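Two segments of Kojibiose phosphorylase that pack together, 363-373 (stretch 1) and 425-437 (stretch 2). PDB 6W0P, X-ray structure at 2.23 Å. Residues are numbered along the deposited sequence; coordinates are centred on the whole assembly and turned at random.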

ATOM      1  N   SER A 363       7.353 -37.304  16.254  1.00 31.17           N
ATOM      2  CA  SER A 363       8.212 -38.184  15.414  1.00 31.26           C
ATOM      3  C   SER A 363       9.701 -37.936  15.636  1.00 31.64           C
ATOM      4  O   SER A 363      10.444 -38.882  15.462  1.00 32.85           O
ATOM      5  CB  SER A 363       7.889 -38.082  13.941  1.00 30.88           C
ATOM      6  OG  SER A 363       8.180 -36.793  13.424  1.00 30.70           O
ATOM      7  N   ASN A 364      10.154 -36.725  15.939  1.00 32.03           N
ATOM      8  CA  ASN A 364      11.603 -36.403  15.828  1.00 32.27           C
ATOM      9  C   ASN A 364      11.924 -35.188  16.693  1.00 32.92           C
ATOM     10  O   ASN A 364      11.788 -34.047  16.205  1.00 33.60           O
ATOM     11  CB  ASN A 364      11.971 -36.193  14.361  1.00 31.54           C
ATOM     12  CG  ASN A 364      13.443 -35.964  14.100  1.00 32.08           C
ATOM     13  OD1 ASN A 364      14.233 -35.877  15.041  1.00 31.79           O
ATOM     14  ND2 ASN A 364      13.799 -35.843  12.815  1.00 30.80           N
ATOM     15  N   GLN A 365      12.376 -35.420  17.921  1.00 33.64           N
ATOM     16  CA  GLN A 365      12.622 -34.316  18.881  1.00 34.54           C
ATOM     17  C   GLN A 365      13.622 -33.303  18.314  1.00 35.00           C
ATOM     18  O   GLN A 365      13.466 -32.091  18.573  1.00 36.19           O
ATOM     19  CB  GLN A 365      13.172 -34.827  20.204  1.00 34.37           C
ATOM     20  CG  GLN A 365      13.247 -33.715  21.233  1.00 34.00           C
ATOM     21  CD  GLN A 365      13.783 -34.220  22.540  1.00 34.58           C
ATOM     22  OE1 GLN A 365      13.900 -35.428  22.740  1.00 35.07           O
ATOM     23  NE2 GLN A 365      14.121 -33.293  23.419  1.00 33.30           N
ATOM     24  N   GLU A 366      14.653 -33.786  17.640  1.00 36.23           N
ATOM     25  CA  GLU A 366      15.758 -32.951  17.109  1.00 37.86           C
ATOM     26  C   GLU A 366      15.192 -32.035  16.008  1.00 36.27           C
ATOM     27  O   GLU A 366      15.574 -30.857  15.948  1.00 35.67           O
ATOM     28  CB  GLU A 366      16.881 -33.882  16.640  1.00 40.11           C
ATOM     29  CG  GLU A 366      18.199 -33.183  16.330  1.00 42.60           C
ATOM     30  CD  GLU A 366      18.871 -32.433  17.482  1.00 44.77           C
ATOM     31  OE1 GLU A 366      18.499 -32.648  18.675  1.00 45.73           O
ATOM     32  OE2 GLU A 366      19.790 -31.624  17.179  1.00 46.70           O
ATOM     33  N   ALA A 367      14.279 -32.538  15.181  1.00 35.26           N
ATOM     34  CA  ALA A 367      13.578 -31.714  14.177  1.00 34.85           C
ATOM     35  C   ALA A 367      12.709 -30.666  14.888  1.00 34.71           C
ATOM     36  O   ALA A 367      12.848 -29.475  14.543  1.00 34.51           O
ATOM     37  CB  ALA A 367      12.785 -32.590  13.243  1.00 34.93           C
ATOM     38  N   ALA A 368      11.879 -31.064  15.856  1.00 33.67           N
ATOM     39  CA  ALA A 368      11.024 -30.131  16.638  1.00 33.69           C
ATOM     40  C   ALA A 368      11.899 -29.041  17.272  1.00 34.01           C
ATOM     41  O   ALA A 368      11.594 -27.857  17.118  1.00 33.16           O
ATOM     42  CB  ALA A 368      10.239 -30.869  17.692  1.00 33.15           C
ATOM     43  N   LYS A 369      12.961 -29.430  17.969  1.00 35.23           N
ATOM     44  CA  LYS A 369      13.866 -28.473  18.668  1.00 36.51           C
ATOM     45  C   LYS A 369      14.555 -27.552  17.646  1.00 35.39           C
ATOM     46  O   LYS A 369      14.677 -26.354  17.933  1.00 34.70           O
ATOM     47  CB  LYS A 369      14.870 -29.236  19.541  1.00 39.46           C
ATOM     48  CG  LYS A 369      16.033 -28.416  20.085  1.00 42.16           C
ATOM     49  CD  LYS A 369      16.521 -28.834  21.475  1.00 45.39           C
ATOM     50  CE  LYS A 369      17.795 -29.663  21.465  1.00 48.66           C
ATOM     51  NZ  LYS A 369      18.004 -30.354  22.767  1.00 50.91           N
ATOM     52  N   ASP A 370      14.959 -28.079  16.481  1.00 34.63           N
ATOM     53  CA  ASP A 370      15.678 -27.310  15.429  1.00 33.40           C
ATOM     54  C   ASP A 370      14.756 -26.245  14.835  1.00 33.47           C
ATOM     55  O   ASP A 370      15.241 -25.108  14.620  1.00 33.13           O
ATOM     56  CB  ASP A 370      16.316 -28.222  14.383  1.00 32.83           C
ATOM     57  CG  ASP A 370      17.701 -28.710  14.795  1.00 33.47           C
ATOM     58  OD1 ASP A 370      18.119 -28.345  15.897  1.00 33.19           O
ATOM     59  OD2 ASP A 370      18.350 -29.467  14.020  1.00 33.53           O
ATOM     60  N   LEU A 371      13.478 -26.568  14.617  1.00 33.49           N
ATOM     61  CA  LEU A 371      12.472 -25.572  14.169  1.00 33.75           C
ATOM     62  C   LEU A 371      12.459 -24.373  15.125  1.00 34.12           C
ATOM     63  O   LEU A 371      12.461 -23.236  14.620  1.00 34.78           O
ATOM     64  CB  LEU A 371      11.091 -26.220  14.059  1.00 33.39           C
ATOM     65  CG  LEU A 371      10.899 -27.040  12.798  1.00 33.35           C
ATOM     66  CD1 LEU A 371       9.556 -27.747  12.803  1.00 33.82           C
ATOM     67  CD2 LEU A 371      11.021 -26.160  11.573  1.00 33.40           C
ATOM     68  N   ILE A 372      12.489 -24.590  16.449  1.00 34.53           N
ATOM     69  CA  ILE A 372      12.529 -23.471  17.439  1.00 33.90           C
ATOM     70  C   ILE A 372      13.916 -22.801  17.430  1.00 34.40           C
ATOM     71  O   ILE A 372      13.962 -21.570  17.556  1.00 33.97           O
ATOM     72  CB  ILE A 372      12.095 -23.963  18.814  1.00 34.28           C
ATOM     73  CG1 ILE A 372      10.653 -24.464  18.769  1.00 34.72           C
ATOM     74  CG2 ILE A 372      12.269 -22.888  19.864  1.00 35.40           C
ATOM     75  CD1 ILE A 372      10.384 -25.628  19.708  1.00 35.08           C
ATOM     76  N   MET A 373      15.004 -23.549  17.222  1.00 34.56           N
ATOM     77  CA  MET A 373      16.390 -22.990  17.248  1.00 34.38           C
ATOM     78  C   MET A 373      16.554 -22.051  16.055  1.00 33.81           C
ATOM     79  O   MET A 373      17.272 -21.012  16.169  1.00 33.20           O
ATOM     80  CB  MET A 373      17.463 -24.083  17.176  1.00 34.74           C
ATOM     81  CG  MET A 373      17.638 -24.881  18.462  1.00 35.37           C
ATOM     82  SD  MET A 373      17.796 -23.907  19.950  1.00 36.09           S
ATOM     83  CE  MET A 373      19.241 -22.929  19.558  1.00 36.34           C
ATOM     84  N   TYR A 425       4.187 -20.151  21.700  1.00 30.65           N
ATOM     85  CA  TYR A 425       3.397 -21.408  21.723  1.00 30.53           C
ATOM     86  C   TYR A 425       4.261 -22.623  21.351  1.00 30.53           C
ATOM     87  O   TYR A 425       4.036 -23.667  21.938  1.00 30.27           O
ATOM     88  CB  TYR A 425       2.182 -21.324  20.803  1.00 29.48           C
ATOM     89  CG  TYR A 425       1.253 -22.490  20.959  1.00 29.14           C
ATOM     90  CD1 TYR A 425       0.302 -22.512  21.953  1.00 28.87           C
ATOM     91  CD2 TYR A 425       1.335 -23.589  20.112  1.00 29.12           C
ATOM     92  CE1 TYR A 425      -0.559 -23.584  22.101  1.00 29.06           C
ATOM     93  CE2 TYR A 425       0.491 -24.673  20.255  1.00 28.45           C
ATOM     94  CZ  TYR A 425      -0.463 -24.673  21.253  1.00 28.98           C
ATOM     95  OH  TYR A 425      -1.324 -25.727  21.392  1.00 28.93           O
ATOM     96  N   ALA A 426       5.142 -22.520  20.354  1.00 30.52           N
ATOM     97  CA  ALA A 426       6.082 -23.602  19.988  1.00 31.26           C
ATOM     98  C   ALA A 426       6.946 -23.966  21.203  1.00 31.79           C
ATOM     99  O   ALA A 426       7.050 -25.165  21.492  1.00 31.41           O
ATOM    100  CB  ALA A 426       6.933 -23.212  18.797  1.00 31.41           C
ATOM    101  N   ILE A 427       7.522 -22.978  21.906  1.00 32.45           N
ATOM    102  CA  ILE A 427       8.368 -23.247  23.105  1.00 33.05           C
ATOM    103  C   ILE A 427       7.528 -24.039  24.108  1.00 33.87           C
ATOM    104  O   ILE A 427       7.990 -25.129  24.538  1.00 35.27           O
ATOM    105  CB  ILE A 427       8.933 -21.948  23.695  1.00 33.55           C
ATOM    106  CG1 ILE A 427      10.017 -21.343  22.802  1.00 33.49           C
ATOM    107  CG2 ILE A 427       9.439 -22.161  25.113  1.00 33.91           C
ATOM    108  CD1 ILE A 427      10.252 -19.864  23.062  1.00 34.13           C
ATOM    109  N   TYR A 428       6.339 -23.526  24.436  1.00 33.44           N
ATOM    110  CA  TYR A 428       5.336 -24.140  25.340  1.00 33.82           C
ATOM    111  C   TYR A 428       4.958 -25.557  24.877  1.00 32.98           C
ATOM    112  O   TYR A 428       4.970 -26.495  25.687  1.00 33.36           O
ATOM    113  CB  TYR A 428       4.111 -23.236  25.417  1.00 35.10           C
ATOM    114  CG  TYR A 428       2.885 -23.868  26.017  1.00 37.49           C
ATOM    115  CD1 TYR A 428       2.745 -24.028  27.388  1.00 39.23           C
ATOM    116  CD2 TYR A 428       1.840 -24.285  25.208  1.00 38.89           C
ATOM    117  CE1 TYR A 428       1.611 -24.612  27.937  1.00 39.82           C
ATOM    118  CE2 TYR A 428       0.694 -24.854  25.742  1.00 39.86           C
ATOM    119  CZ  TYR A 428       0.581 -25.023  27.108  1.00 40.36           C
ATOM    120  OH  TYR A 428      -0.573 -25.582  27.590  1.00 44.06           O
ATOM    121  N   HIS A 429       4.628 -25.735  23.601  1.00 31.55           N
ATOM    122  CA  HIS A 429       4.214 -27.044  23.038  1.00 30.60           C
ATOM    123  C   HIS A 429       5.384 -28.029  23.151  1.00 30.39           C
ATOM    124  O   HIS A 429       5.178 -29.182  23.569  1.00 29.52           O
ATOM    125  CB  HIS A 429       3.678 -26.860  21.608  1.00 29.81           C
ATOM    126  CG  HIS A 429       2.748 -27.935  21.165  1.00 29.20           C
ATOM    127  ND1 HIS A 429       2.205 -27.955  19.895  1.00 29.01           N
ATOM    128  CD2 HIS A 429       2.323 -29.050  21.786  1.00 29.30           C
ATOM    129  CE1 HIS A 429       1.444 -29.032  19.777  1.00 29.73           C
ATOM    130  NE2 HIS A 429       1.505 -29.729  20.921  1.00 29.39           N
ATOM    131  N   TYR A 430       6.588 -27.559  22.846  1.00 30.72           N
ATOM    132  CA  TYR A 430       7.832 -28.356  22.885  1.00 31.04           C
ATOM    133  C   TYR A 430       8.081 -28.868  24.313  1.00 32.53           C
ATOM    134  O   TYR A 430       8.393 -30.073  24.509  1.00 31.65           O
ATOM    135  CB  TYR A 430       9.012 -27.505  22.422  1.00 30.63           C
ATOM    136  CG  TYR A 430      10.315 -28.246  22.504  1.00 30.71           C
ATOM    137  CD1 TYR A 430      10.531 -29.335  21.684  1.00 30.38           C
ATOM    138  CD2 TYR A 430      11.304 -27.898  23.414  1.00 30.60           C
ATOM    139  CE1 TYR A 430      11.709 -30.060  21.744  1.00 30.45           C
ATOM    140  CE2 TYR A 430      12.493 -28.607  23.479  1.00 30.83           C
ATOM    141  CZ  TYR A 430      12.687 -29.703  22.650  1.00 30.75           C
ATOM    142  OH  TYR A 430      13.824 -30.444  22.678  1.00 30.60           O
ATOM    143  N   MET A 431       7.982 -27.958  25.286  1.00 33.78           N
ATOM    144  CA  MET A 431       8.211 -28.271  26.715  1.00 35.56           C
ATOM    145  C   MET A 431       7.091 -29.214  27.174  1.00 36.76           C
ATOM    146  O   MET A 431       7.371 -30.106  27.988  1.00 36.62           O
ATOM    147  CB  MET A 431       8.244 -26.996  27.568  1.00 35.38           C
ATOM    148  CG  MET A 431       9.439 -26.108  27.240  1.00 35.42           C
ATOM    149  SD  MET A 431      11.048 -26.903  27.608  1.00 36.45           S
ATOM    150  CE  MET A 431      10.898 -27.049  29.390  1.00 35.81           C
ATOM    151  N   LYS A 432       5.887 -29.064  26.627  1.00 37.01           N
ATOM    152  CA  LYS A 432       4.738 -29.899  27.034  1.00 39.34           C
ATOM    153  C   LYS A 432       4.959 -31.347  26.562  1.00 38.47           C
ATOM    154  O   LYS A 432       4.530 -32.248  27.266  1.00 38.01           O
ATOM    155  CB  LYS A 432       3.436 -29.307  26.500  1.00 41.61           C
ATOM    156  CG  LYS A 432       2.195 -30.094  26.886  1.00 44.54           C
ATOM    157  CD  LYS A 432       1.034 -29.854  25.964  1.00 47.99           C
ATOM    158  CE  LYS A 432      -0.002 -28.888  26.502  1.00 51.55           C
ATOM    159  NZ  LYS A 432      -1.159 -28.809  25.570  1.00 54.26           N
ATOM    160  N   ILE A 433       5.630 -31.568  25.433  1.00 36.55           N
ATOM    161  CA  ILE A 433       5.893 -32.942  24.919  1.00 36.51           C
ATOM    162  C   ILE A 433       7.183 -33.502  25.539  1.00 36.61           C
ATOM    163  O   ILE A 433       7.202 -34.705  25.817  1.00 36.85           O
ATOM    164  CB  ILE A 433       5.927 -32.951  23.377  1.00 35.94           C
ATOM    165  CG1 ILE A 433       4.646 -32.378  22.762  1.00 35.77           C
ATOM    166  CG2 ILE A 433       6.219 -34.347  22.863  1.00 36.32           C
ATOM    167  CD1 ILE A 433       3.366 -33.046  23.236  1.00 36.70           C
ATOM    168  N   TYR A 434       8.218 -32.684  25.755  1.00 37.01           N
ATOM    169  CA  TYR A 434       9.591 -33.163  26.087  1.00 37.85           C
ATOM    170  C   TYR A 434      10.155 -32.633  27.408  1.00 39.42           C
ATOM    171  O   TYR A 434      11.221 -33.135  27.833  1.00 40.85           O
ATOM    172  CB  TYR A 434      10.544 -32.745  24.980  1.00 36.42           C
ATOM    173  CG  TYR A 434      10.312 -33.541  23.732  1.00 35.45           C
ATOM    174  CD1 TYR A 434      10.641 -34.884  23.694  1.00 34.99           C
ATOM    175  CD2 TYR A 434       9.738 -32.963  22.611  1.00 34.58           C
ATOM    176  CE1 TYR A 434      10.442 -35.627  22.544  1.00 35.09           C
ATOM    177  CE2 TYR A 434       9.537 -33.692  21.456  1.00 33.85           C
ATOM    178  CZ  TYR A 434       9.893 -35.026  21.426  1.00 34.13           C
ATOM    179  OH  TYR A 434       9.698 -35.757  20.302  1.00 33.23           O
ATOM    180  N   ASN A 435       9.512 -31.633  28.006  1.00 40.51           N
ATOM    181  CA  ASN A 435       9.981 -30.947  29.239  1.00 41.39           C
ATOM    182  C   ASN A 435      11.517 -30.898  29.252  1.00 41.87           C
ATOM    183  O   ASN A 435      12.113 -31.430  30.201  1.00 43.97           O
ATOM    184  CB  ASN A 435       9.395 -31.629  30.474  1.00 41.73           C
ATOM    185  CG  ASN A 435       9.555 -30.762  31.701  1.00 42.68           C
ATOM    186  OD1 ASN A 435      10.109 -29.669  31.616  1.00 41.61           O
ATOM    187  ND2 ASN A 435       9.067 -31.241  32.836  1.00 43.41           N
ATOM    188  N   ASP A 436      12.111 -30.266  28.236  1.00 41.53           N
ATOM    189  CA  ASP A 436      13.571 -30.208  27.974  1.00 42.15           C
ATOM    190  C   ASP A 436      14.175 -29.053  28.783  1.00 43.25           C
ATOM    191  O   ASP A 436      14.246 -27.919  28.268  1.00 43.73           O
ATOM    192  CB  ASP A 436      13.813 -30.070  26.475  1.00 42.42           C
ATOM    193  CG  ASP A 436      15.267 -30.002  26.046  1.00 43.46           C
ATOM    194  OD1 ASP A 436      16.142 -29.777  26.929  1.00 43.24           O
ATOM    195  OD2 ASP A 436      15.508 -30.140  24.820  1.00 42.37           O
ATOM    196  N   HIS A 437      14.617 -29.342  30.011  1.00 44.17           N
ATOM    197  CA  HIS A 437      15.123 -28.332  30.983  1.00 44.26           C
ATOM    198  C   HIS A 437      16.278 -27.523  30.378  1.00 44.74           C
ATOM    199  O   HIS A 437      16.266 -26.290  30.538  1.00 44.22           O
ATOM    200  CB  HIS A 437      15.538 -29.003  32.292  1.00 44.22           C
ATOM    201  CG  HIS A 437      15.551 -28.071  33.453  1.00 43.47           C
ATOM    202  ND1 HIS A 437      16.669 -27.340  33.796  1.00 43.43           N
ATOM    203  CD2 HIS A 437      14.592 -27.753  34.342  1.00 43.54           C
ATOM    204  CE1 HIS A 437      16.402 -26.613  34.857  1.00 43.84           C
ATOM    205  NE2 HIS A 437      15.139 -26.846  35.208  1.00 44.07           N
TER

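What holds the apolar centre of the contact together? The two helices, 365-373 and 425-434, run nearly antiparallel, with 157° between their directions and 10.3 Å between their axes at closest approach. Ile-372 points its CA-to-CB bond toward the second helix and meets three of its residues. Its CG1 lies 3.9 Å from CB of Ala-426, its CG2 lies 4.0 Å from CG1 of Ile-427, and its CD1 comes to 3.6 Å from CB of Tyr-430. The small side chain of Ala-426 goes with a close approach of the backbones here: the CA atoms of Ile-372 and Ala-426 are 6.9 Å apart. At the other end of the helical pairing, the CA atoms of Gln-365 and Tyr-434 stand 7.9 Å apart, and larger side chains occupy the space between them.

How does a residue as large as Tyr-430 fit between the helices? It enters as a knob into a hole formed by Gln-365, Ala-368, Lys-369 and Ile-372, positions i, i+3, i+4 and i+7, which lie along one side of their helix. With chi1 at 177° (t), the side chain runs slantwise across the neighbouring helix, from Ile-372 near its CB to Gln-365 at its hydroxyl. Ala-368 lies along the way, its CB 4.3 Å from CD1 of Tyr-430, and the side chains around the ring approach it obliquely. The aliphatic part of Lys-369 also contributes, with its CD 3.4 Å from OH of Tyr-430. The tyrosine thus links the apolar centre to the polar edge.

What becomes of the Tyr-430 hydroxyl at the end of this buried ring? It accepts a hydrogen bond from Gln-365, whose NE2 lies 3.0 Å from OH of Tyr-430 with an almost straight N-H...O angle of 177°. The same hydroxyl donates to Asp-436, with 2.7 Å between OH of Tyr-430 and OD2 of Asp-436. Donor and acceptor roles are both filled, so the polar end of the ring is well satisfied. Gln-365 has a further role: its extended side chain, with chi1 and chi2 both t, lies over one face of the Tyr-434 ring. CG of Gln-365 sits 3.5 Å from the centroid of that ring and only 6° off its normal, a CH-pi contact with the methylene almost directly above the ring centre.

How is the polar edge completed? Lys-369 sends its NZ to OD2 of Asp-436, 3.2 Å away, in a hydrogen-bonded salt bridge between the first helix and the turn that follows the second. OD2 therefore receives both the ammonium group of Lys-369 and the hydroxyl of Tyr-430, joining charge pairing to the tyrosine's hydrogen bonding. Asp-436 lies just beyond helix 425-434, after Asn-435 leaves helical geometry with a positive phi of 34°. It also occupies the N-cap position of the next helix, its side chain capping a backbone nitrogen just past the stretch.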